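PDB 4GS1: DyP-type peroxidase, which probably uses hydrogen peroxide to oxidise dyes and other substrates at a haem centre, as a member of the dye-decolorising (DyP-type) peroxidase family. Local coordinates for residues 220-225 against 314-319; 299-304 against 362-367; 305-310 against 356-361. All blocks are in the same frame, centred on the assembly; numbering follows the deposited sequence.

How the contacts relate
All three contacts belong to the C-terminal DyP-type peroxidase region and touch the haem. Contacts 2 and 3 share helix 303-307, which 299-304 leads into and 305-310 leaves, and contact 3 is nested inside the loop that contact 2 closes. Their centres are 8 Å apart, on the proximal side of the haem. Contact 1 lies 16 Å from contact 3 and 23 Å from contact 2, centre to centre, and crosses both along the chain, because 314-319 falls between their segments. It opens strand 318-328, an outer strand, within this chain, of the antiparallel sheet that also holds 334-344, 240-249 and 369-379. The haem thus has its iron ligand on one face and the distal arginine on the other.

Contact 1: residues 220-225 against 314-319; sequences TRTVTA and GARMVR. With HEM (protoporphyrin IX containing Fe), chain F; OXY (oxygen molecule), chain G.
T222 and V223, at the end of helix 217-223, lean on the extended run from R316 to V318 without a direct hydrogen bond between the segments. With CG2 anti to the backbone N, the methyl of T222 is directed at the facing main chain, 3.6 Å from CA of M317. Its hydroxyl OG1 sits beside the backbone N, bonded to L218 O one turn back, and the side chain of R316 crosses this group at about a right angle, with CD 3.7 Å from OG1. V223 meets V318 branch to branch, CG1 to CG2 at 3.6 Å. A water bridges the backbones, donating to both T222 O and R316 O.

R319, next along the strand after V318, turns to the haem. Its chain, bent at chi3 (-63°), lays the guanidinium with haem C4D over the centre of one face, 3.3 Å from its plane. One propionate oxygen, O2A, takes N-H bonds from both NH1 and NH2, each 2.9 Å long. NH1 also makes a weak bond, 2.9 Å, to O1 of the iron-bound oxygen molecule, which probably came from the crystallisation liquor. D207, in the GXXDG sequence of the family, is a long, weak ion partner of NH1; a distal arginine and aspartate side by side over the iron characterise the DyP-type peroxidase active site.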
# COMPACT_ATOMS: atom_id res chain seq x y z
N THR B 220 6.12 29.10 -7.15
CA THR B 220 7.53 29.26 -6.80
C THR B 220 7.71 30.10 -5.53
O THR B 220 8.48 29.73 -4.63
CB THR B 220 8.31 29.86 -7.98
OG1 THR B 220 8.31 28.92 -9.06
CG2 THR B 220 9.74 30.17 -7.59
N ARG B 221 6.99 31.22 -5.44
CA ARG B 221 7.06 32.10 -4.27
C ARG B 221 6.59 31.37 -3.02
O ARG B 221 7.09 31.61 -1.92
CB ARG B 221 6.21 33.36 -4.45
CG ARG B 221 6.76 34.38 -5.43
CD ARG B 221 6.25 35.79 -5.13
NE ARG B 221 4.79 35.91 -5.23
CZ ARG B 221 4.11 35.94 -6.37
NH1 ARG B 221 4.75 35.84 -7.53
NH2 ARG B 221 2.80 36.06 -6.36
N THR B 222 5.62 30.48 -3.19
CA THR B 222 5.03 29.79 -2.05
C THR B 222 5.98 28.75 -1.45
O THR B 222 6.05 28.63 -0.23
CB THR B 222 3.70 29.14 -2.44
OG1 THR B 222 2.77 30.17 -2.82
CG2 THR B 222 3.11 28.36 -1.30
N VAL B 223 6.72 28.03 -2.29
CA VAL B 223 7.53 26.90 -1.78
C VAL B 223 8.99 27.22 -1.52
O VAL B 223 9.68 26.46 -0.82
CB VAL B 223 7.46 25.65 -2.69
CG1 VAL B 223 6.02 25.20 -2.89
CG2 VAL B 223 8.14 25.92 -4.03
N THR B 224 9.49 28.32 -2.08
CA THR B 224 10.94 28.56 -2.08
C THR B 224 11.43 29.44 -0.94
O THR B 224 10.90 30.53 -0.72
CB THR B 224 11.37 29.21 -3.41
OG1 THR B 224 10.86 28.43 -4.50
CG2 THR B 224 12.88 29.27 -3.50
N ALA B 225 12.46 28.99 -0.23
CA ALA B 225 13.05 29.80 0.83
C ALA B 225 13.78 31.01 0.26
O ALA B 225 14.66 30.86 -0.59
CB ALA B 225 14.01 28.96 1.67
N GLY B 314 -1.93 35.97 5.39
CA GLY B 314 -1.46 35.71 4.03
C GLY B 314 -0.74 34.39 3.85
O GLY B 314 -0.28 34.08 2.75
N ALA B 315 -0.64 33.60 4.93
CA ALA B 315 0.08 32.33 4.87
C ALA B 315 -0.44 31.39 3.79
O ALA B 315 -1.65 31.24 3.60
CB ALA B 315 0.05 31.63 6.24
N ARG B 316 0.48 30.73 3.09
CA ARG B 316 0.13 29.89 1.95
C ARG B 316 1.09 28.72 1.90
O ARG B 316 2.24 28.84 2.32
CB ARG B 316 0.22 30.71 0.66
CG ARG B 316 -0.58 30.16 -0.52
CD ARG B 316 -0.57 31.14 -1.71
NE ARG B 316 -1.11 32.45 -1.35
CZ ARG B 316 -2.37 32.83 -1.56
NH1 ARG B 316 -3.23 32.00 -2.13
NH2 ARG B 316 -2.77 34.04 -1.19
N MET B 317 0.63 27.59 1.38
CA MET B 317 1.49 26.42 1.25
C MET B 317 1.07 25.60 0.04
O MET B 317 -0.01 25.83 -0.52
CB MET B 317 1.41 25.56 2.52
CG MET B 317 0.07 24.86 2.72
SD MET B 317 -0.20 24.40 4.45
CE MET B 317 -0.72 25.99 5.10
N VAL B 318 1.92 24.67 -0.38
CA VAL B 318 1.51 23.66 -1.36
C VAL B 318 1.32 22.34 -0.64
O VAL B 318 2.25 21.82 -0.03
CB VAL B 318 2.54 23.50 -2.49
CG1 VAL B 318 2.22 22.27 -3.33
CG2 VAL B 318 2.53 24.75 -3.38
N ARG B 319 0.10 21.83 -0.68
CA ARG B 319 -0.21 20.55 -0.05
C ARG B 319 -0.09 19.43 -1.08
O ARG B 319 -0.76 19.46 -2.11
CB ARG B 319 -1.61 20.60 0.58
CG ARG B 319 -1.69 21.48 1.82
CD ARG B 319 -3.13 21.86 2.17
NE ARG B 319 -3.74 22.67 1.11
CZ ARG B 319 -4.85 22.34 0.45
NH1 ARG B 319 -5.52 21.24 0.75
NH2 ARG B 319 -5.30 23.15 -0.51
CHA HEM F . -8.25 22.91 2.11
CHB HEM F . -9.06 18.41 3.69
CHC HEM F . -5.66 18.95 7.12
CHD HEM F . -4.55 23.31 5.29
C1A HEM F . -8.77 21.66 2.26
C2A HEM F . -9.86 21.12 1.49
C3A HEM F . -10.08 19.87 1.93
C4A HEM F . -9.14 19.59 2.98
CMA HEM F . -11.14 18.87 1.41
CAA HEM F . -10.61 21.88 0.36
CBA HEM F . -10.01 21.60 -1.03
CGA HEM F . -8.65 22.23 -1.21
O1A HEM F . -8.59 23.48 -1.42
O2A HEM F . -7.64 21.49 -1.17
C1B HEM F . -8.23 18.17 4.76
C2B HEM F . -8.23 16.97 5.57
C3B HEM F . -7.30 17.12 6.53
C4B HEM F . -6.67 18.41 6.35
CMB HEM F . -9.20 15.79 5.32
CAB HEM F . -6.89 16.13 7.64
CBB HEM F . -7.08 14.80 7.55
C1C HEM F . -5.07 20.19 6.92
C2C HEM F . -4.00 20.77 7.72
C3C HEM F . -3.68 21.97 7.20
C4C HEM F . -4.56 22.19 6.08
CMC HEM F . -3.34 20.06 8.92
CAC HEM F . -2.63 23.03 7.64
CBC HEM F . -2.10 23.12 8.86
C1D HEM F . -5.42 23.58 4.27
C2D HEM F . -5.36 24.76 3.44
C3D HEM F . -6.52 24.65 2.47
C4D HEM F . -7.16 23.39 2.78
CMD HEM F . -4.36 25.94 3.53
CAD HEM F . -6.90 25.66 1.38
CBD HEM F . -7.70 26.81 1.99
CGD HEM F . -8.01 27.80 0.89
O1D HEM F . -9.12 27.71 0.29
O2D HEM F . -7.15 28.66 0.58
NA HEM F . -8.34 20.71 3.18
NB HEM F . -7.27 19.04 5.26
NC HEM F . -5.40 21.09 5.93
ND HEM F . -6.49 22.79 3.84
FE HEM F . -6.94 20.96 4.61
O1 OXY G . -5.52 19.69 3.15
O2 OXY G . -4.83 18.55 2.52
O HOH W 1 4.57 29.97 1.63

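Contact 2: residues 299-304 against 362-367; sequences PEDAHV and GDALNR. With HEM (protoporphyrin IX containing Fe), chain F.
D301 and D363 bring their CA atoms to 5.0 Å where a type I turn (P299 to A302) meets the loop after helix 351-360, and A364 N closes the crossing with a nearly straight hydrogen bond (175°) to D301 O, 2.9 Å away. Nearer the surface a water is shared by the carboxylate of D301, the carbonyl of G362 and the guanidinium of R367, whose charged group stays apart from that of D301.

Deeper in, H303 begins helix 303-307 directly after the N-cap residue A302. Its ND1 gives a hydrogen bond of 2.7 Å to OD2 of D363; OD2 lies in the imidazole plane, while ND1 approaches it from the syn side, somewhat out of the carboxylate plane, and the two flat groups are turned 26° apart. On the far side of the ring NE2 binds the haem iron at 2.2 Å. This is the proximal ligand of a haem peroxidase, and, as in other peroxidases, a carboxylate behind the histidine probably strengthens it as a donor to the metal.

D363 is fixed in its turn: CG is anti to the backbone N (chi1 -178°), and OD1 accepts from L365 N, 3.0 Å away and above the carboxylate plane, in an Asx turn. An alanine here would probably leave ND1 of H303 without its acceptor and the imidazole freer to rotate about its bond to the iron.

L365 supplies a second restraint through one methyl, CD2, which makes a CH-pi contact over the imidazole face, 3.8 Å from the centroid. The same carbon comes within 3.5 Å of haem C2B, filling the angle between imidazole and porphyrin.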
# COMPACT_ATOMS: atom_id res chain seq x y z
N PRO B 299 -19.97 27.71 7.26
CA PRO B 299 -20.02 27.89 8.72
C PRO B 299 -18.77 28.54 9.32
O PRO B 299 -17.69 28.49 8.72
CB PRO B 299 -20.13 26.45 9.24
CG PRO B 299 -20.87 25.74 8.15
CD PRO B 299 -20.32 26.33 6.87
N GLU B 300 -18.93 29.12 10.51
CA GLU B 300 -17.84 29.80 11.21
C GLU B 300 -16.67 28.86 11.54
O GLU B 300 -15.52 29.32 11.70
CB GLU B 300 -18.37 30.45 12.49
CG GLU B 300 -17.61 31.70 12.91
CD GLU B 300 -17.99 32.95 12.13
OE1 GLU B 300 -19.03 33.57 12.46
OE2 GLU B 300 -17.24 33.33 11.20
N ASP B 301 -16.97 27.57 11.63
CA ASP B 301 -15.95 26.58 11.97
C ASP B 301 -15.58 25.68 10.80
O ASP B 301 -14.97 24.63 11.00
CB ASP B 301 -16.37 25.74 13.19
CG ASP B 301 -17.64 24.95 12.95
OD1 ASP B 301 -18.29 25.16 11.90
OD2 ASP B 301 -18.00 24.09 13.80
N ALA B 302 -15.93 26.07 9.58
CA ALA B 302 -15.58 25.26 8.41
C ALA B 302 -14.08 25.28 8.16
O ALA B 302 -13.44 26.32 8.28
CB ALA B 302 -16.31 25.75 7.18
N HIS B 303 -13.54 24.12 7.79
CA HIS B 303 -12.12 23.96 7.52
C HIS B 303 -11.57 25.02 6.55
O HIS B 303 -10.56 25.67 6.85
CB HIS B 303 -11.84 22.55 6.99
CG HIS B 303 -10.39 22.25 6.79
ND1 HIS B 303 -9.52 22.07 7.85
CD2 HIS B 303 -9.67 22.07 5.66
CE1 HIS B 303 -8.31 21.79 7.37
NE2 HIS B 303 -8.38 21.79 6.06
N VAL B 304 -12.21 25.21 5.40
CA VAL B 304 -11.64 26.14 4.42
C VAL B 304 -11.77 27.59 4.86
O VAL B 304 -11.00 28.43 4.38
CB VAL B 304 -12.17 25.96 2.98
CG1 VAL B 304 -12.02 24.50 2.54
CG2 VAL B 304 -13.63 26.42 2.85
N GLY B 362 -11.20 26.22 16.46
CA GLY B 362 -12.15 25.12 16.55
C GLY B 362 -12.67 24.55 15.25
O GLY B 362 -13.88 24.33 15.10
N ASP B 363 -11.76 24.30 14.31
CA ASP B 363 -12.07 23.63 13.04
C ASP B 363 -12.95 22.42 13.31
O ASP B 363 -12.60 21.56 14.11
CB ASP B 363 -10.75 23.22 12.41
CG ASP B 363 -10.90 22.55 11.04
OD1 ASP B 363 -12.03 22.43 10.51
OD2 ASP B 363 -9.85 22.15 10.50
N ALA B 364 -14.10 22.35 12.64
CA ALA B 364 -15.00 21.21 12.78
C ALA B 364 -14.31 19.89 12.43
O ALA B 364 -14.68 18.84 12.94
CB ALA B 364 -16.24 21.41 11.90
N LEU B 365 -13.31 19.96 11.56
CA LEU B 365 -12.56 18.77 11.17
C LEU B 365 -11.73 18.20 12.33
O LEU B 365 -11.34 17.02 12.30
CB LEU B 365 -11.65 19.09 9.98
CG LEU B 365 -11.02 17.95 9.20
CD1 LEU B 365 -12.07 16.99 8.65
CD2 LEU B 365 -10.18 18.55 8.06
N ASN B 366 -11.46 19.01 13.35
CA ASN B 366 -10.68 18.53 14.49
C ASN B 366 -11.29 17.29 15.12
O ASN B 366 -10.58 16.37 15.56
CB ASN B 366 -10.55 19.61 15.58
CG ASN B 366 -9.61 20.75 15.19
OD1 ASN B 366 -8.81 20.63 14.27
ND2 ASN B 366 -9.70 21.86 15.92
N ARG B 367 -12.62 17.24 15.17
CA ARG B 367 -13.29 16.15 15.85
C ARG B 367 -13.28 14.86 15.05
O ARG B 367 -13.69 13.81 15.56
CB ARG B 367 -14.73 16.54 16.22
CG ARG B 367 -14.81 17.82 17.05
CD ARG B 367 -16.17 18.01 17.69
NE ARG B 367 -16.18 19.19 18.56
CZ ARG B 367 -16.43 20.42 18.13
NH1 ARG B 367 -16.41 21.44 18.99
NH2 ARG B 367 -16.68 20.65 16.85
CHA HEM F . -8.25 22.91 2.11
CHB HEM F . -9.06 18.41 3.69
CHC HEM F . -5.66 18.95 7.12
CHD HEM F . -4.55 23.31 5.29
C1A HEM F . -8.77 21.66 2.26
C2A HEM F . -9.86 21.12 1.49
C3A HEM F . -10.08 19.87 1.93
C4A HEM F . -9.14 19.59 2.98
CMA HEM F . -11.14 18.87 1.41
CAA HEM F . -10.61 21.88 0.36
CBA HEM F . -10.01 21.60 -1.03
CGA HEM F . -8.65 22.23 -1.21
O1A HEM F . -8.59 23.48 -1.42
O2A HEM F . -7.64 21.49 -1.17
C1B HEM F . -8.23 18.17 4.76
C2B HEM F . -8.23 16.97 5.57
C3B HEM F . -7.30 17.12 6.53
C4B HEM F . -6.67 18.41 6.35
CMB HEM F . -9.20 15.79 5.32
CAB HEM F . -6.89 16.13 7.64
CBB HEM F . -7.08 14.80 7.55
C1C HEM F . -5.07 20.19 6.92
C2C HEM F . -4.00 20.77 7.72
C3C HEM F . -3.68 21.97 7.20
C4C HEM F . -4.56 22.19 6.08
CMC HEM F . -3.34 20.06 8.92
CAC HEM F . -2.63 23.03 7.64
CBC HEM F . -2.10 23.12 8.86
C1D HEM F . -5.42 23.58 4.27
C2D HEM F . -5.36 24.76 3.44
C3D HEM F . -6.52 24.65 2.47
C4D HEM F . -7.16 23.39 2.78
CMD HEM F . -4.36 25.94 3.53
CAD HEM F . -6.90 25.66 1.38
CBD HEM F . -7.70 26.81 1.99
CGD HEM F . -8.01 27.80 0.89
O1D HEM F . -9.12 27.71 0.29
O2D HEM F . -7.15 28.66 0.58
NA HEM F . -8.34 20.71 3.18
NB HEM F . -7.27 19.04 5.26
NC HEM F . -5.40 21.09 5.93
ND HEM F . -6.49 22.79 3.84
FE HEM F . -6.94 20.96 4.61
O HOH W 2 -16.27 23.24 15.78

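Contact 3: residues 305-310 against 356-361. With HEM (protoporphyrin IX containing Fe), chain F.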
# COMPACT_ATOMS: atom_id res chain seq x y z
N ARG B 305 -12.71 27.90 5.74
CA ARG B 305 -12.79 29.25 6.30
C ARG B 305 -11.58 29.53 7.17
O ARG B 305 -10.95 30.60 7.07
CB ARG B 305 -14.09 29.46 7.10
CG ARG B 305 -14.16 30.83 7.78
CD ARG B 305 -15.45 31.02 8.56
NE ARG B 305 -16.63 31.10 7.69
CZ ARG B 305 -16.98 32.18 7.00
NH1 ARG B 305 -18.07 32.14 6.24
NH2 ARG B 305 -16.26 33.30 7.07
N LEU B 306 -11.24 28.58 8.03
CA LEU B 306 -10.16 28.82 8.98
C LEU B 306 -8.78 28.69 8.34
O LEU B 306 -7.83 29.31 8.80
CB LEU B 306 -10.28 27.90 10.19
CG LEU B 306 -11.57 28.04 11.01
CD1 LEU B 306 -11.53 27.04 12.15
CD2 LEU B 306 -11.72 29.46 11.54
N ALA B 307 -8.68 27.90 7.27
CA ALA B 307 -7.40 27.70 6.60
C ALA B 307 -7.07 28.73 5.51
O ALA B 307 -5.94 28.77 5.03
CB ALA B 307 -7.31 26.29 6.02
N ASN B 308 -8.04 29.56 5.13
CA ASN B 308 -7.84 30.54 4.05
C ASN B 308 -6.69 31.48 4.38
O ASN B 308 -6.58 31.92 5.52
CB ASN B 308 -9.12 31.37 3.90
CG ASN B 308 -9.14 32.18 2.63
OD1 ASN B 308 -8.46 33.20 2.51
ND2 ASN B 308 -9.93 31.73 1.66
N PRO B 309 -5.83 31.79 3.39
CA PRO B 309 -4.73 32.73 3.66
C PRO B 309 -5.18 34.04 4.30
O PRO B 309 -4.44 34.59 5.13
CB PRO B 309 -4.16 32.99 2.26
CG PRO B 309 -4.39 31.69 1.54
CD PRO B 309 -5.75 31.23 2.03
N GLU B 310 -6.38 34.53 3.97
CA GLU B 310 -6.85 35.80 4.54
C GLU B 310 -7.08 35.75 6.06
O GLU B 310 -7.10 36.79 6.71
CB GLU B 310 -8.12 36.30 3.83
CG GLU B 310 -7.98 36.50 2.32
CD GLU B 310 -7.21 37.74 1.92
OE1 GLU B 310 -6.67 38.46 2.80
OE2 GLU B 310 -7.14 38.03 0.70
N ARG B 356 -2.26 26.67 13.75
CA ARG B 356 -2.70 27.44 14.93
C ARG B 356 -4.16 27.86 14.82
O ARG B 356 -4.92 27.74 15.78
CB ARG B 356 -1.82 28.68 15.14
CG ARG B 356 -0.46 28.37 15.70
CD ARG B 356 0.02 29.51 16.60
NE ARG B 356 0.68 28.98 17.79
CZ ARG B 356 2.00 28.84 17.91
NH1 ARG B 356 2.80 29.21 16.92
NH2 ARG B 356 2.51 28.34 19.03
N SER B 357 -4.56 28.35 13.64
CA SER B 357 -5.96 28.73 13.43
C SER B 357 -6.91 27.53 13.54
O SER B 357 -7.97 27.62 14.15
CB SER B 357 -6.15 29.45 12.09
OG SER B 357 -5.48 30.70 12.08
N LEU B 358 -6.54 26.41 12.93
CA LEU B 358 -7.43 25.25 12.96
C LEU B 358 -7.65 24.79 14.39
O LEU B 358 -8.77 24.44 14.79
CB LEU B 358 -6.88 24.11 12.11
CG LEU B 358 -6.60 24.42 10.64
CD1 LEU B 358 -6.05 23.17 9.94
CD2 LEU B 358 -7.85 24.96 9.92
N VAL B 359 -6.59 24.80 15.18
CA VAL B 359 -6.67 24.36 16.56
C VAL B 359 -7.40 25.38 17.43
O VAL B 359 -8.35 25.04 18.13
CB VAL B 359 -5.25 24.09 17.14
CG1 VAL B 359 -5.33 23.76 18.62
CG2 VAL B 359 -4.58 22.97 16.38
N GLU B 360 -6.96 26.63 17.37
CA GLU B 360 -7.47 27.65 18.29
C GLU B 360 -8.86 28.19 17.95
O GLU B 360 -9.56 28.69 18.83
CB GLU B 360 -6.47 28.80 18.43
CG GLU B 360 -5.13 28.37 19.01
CD GLU B 360 -4.06 29.44 18.91
OE1 GLU B 360 -4.39 30.59 18.55
OE2 GLU B 360 -2.88 29.13 19.19
N GLN B 361 -9.25 28.09 16.69
CA GLN B 361 -10.57 28.57 16.29
C GLN B 361 -11.59 27.45 16.10
O GLN B 361 -12.70 27.70 15.65
CB GLN B 361 -10.47 29.46 15.04
CG GLN B 361 -9.52 30.64 15.23
CD GLN B 361 -9.40 31.50 14.00
OE1 GLN B 361 -8.31 31.63 13.43
NE2 GLN B 361 -10.50 32.10 13.58
CHA HEM F . -8.25 22.91 2.11
CHB HEM F . -9.06 18.41 3.69
CHC HEM F . -5.66 18.95 7.12
CHD HEM F . -4.55 23.31 5.29
C1A HEM F . -8.77 21.66 2.26
C2A HEM F . -9.86 21.12 1.49
C3A HEM F . -10.08 19.87 1.93
C4A HEM F . -9.14 19.59 2.98
CMA HEM F . -11.14 18.87 1.41
CAA HEM F . -10.61 21.88 0.36
CBA HEM F . -10.01 21.60 -1.03
CGA HEM F . -8.65 22.23 -1.21
O1A HEM F . -8.59 23.48 -1.42
O2A HEM F . -7.64 21.49 -1.17
C1B HEM F . -8.23 18.17 4.76
C2B HEM F . -8.23 16.97 5.57
C3B HEM F . -7.30 17.12 6.53
C4B HEM F . -6.67 18.41 6.35
CMB HEM F . -9.20 15.79 5.32
CAB HEM F . -6.89 16.13 7.64
CBB HEM F . -7.08 14.80 7.55
C1C HEM F . -5.07 20.19 6.92
C2C HEM F . -4.00 20.77 7.72
C3C HEM F . -3.68 21.97 7.20
C4C HEM F . -4.56 22.19 6.08
CMC HEM F . -3.34 20.06 8.92
CAC HEM F . -2.63 23.03 7.64
CBC HEM F . -2.10 23.12 8.86
C1D HEM F . -5.42 23.58 4.27
C2D HEM F . -5.36 24.76 3.44
C3D HEM F . -6.52 24.65 2.47
C4D HEM F . -7.16 23.39 2.78
CMD HEM F . -4.36 25.94 3.53
CAD HEM F . -6.90 25.66 1.38
CBD HEM F . -7.70 26.81 1.99
CGD HEM F . -8.01 27.80 0.89
O1D HEM F . -9.12 27.71 0.29
O2D HEM F . -7.15 28.66 0.58
NA HEM F . -8.34 20.71 3.18
NB HEM F . -7.27 19.04 5.26
NC HEM F . -5.40 21.09 5.93
ND HEM F . -6.49 22.79 3.84
FE HEM F . -6.94 20.96 4.61
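A307 and L358, whose CB and CD2 meet at 4.2 Å, both lie against the proximal face of the porphyrin: CB of A307 stands 3.6 Å from haem C2D, while the other methyl of L358, CD1, is 3.8 Å from C3C. At the porphyrin edge CD of P309 comes up to the propionate oxygen O2D. The guanidinium of R356, on the outer side of its helix, has OE2 of E360 at its edge, in a long salt bridge.

L306 packs between the two helices. Its CB rests on CD2 of L358 at 3.8 Å, and its two methyls spread over Q361, CD2 lying 3.6 Å from the amide NE2. The Q361 chain runs out straight beyond CG and crosses L306 obliquely, its OE1 taking a hydrogen bond from N311. S357 adds CB against L306 O, its hydroxyl bonded to N312; N311 and N312 both also donate to L306 O, tying down the end of helix 303-307.

Helix 351-360, following strand 334-344, thus packs its last turn on helix 303-307, on the proximal side of the haem, before the chain returns to the sheet in strand 369-379.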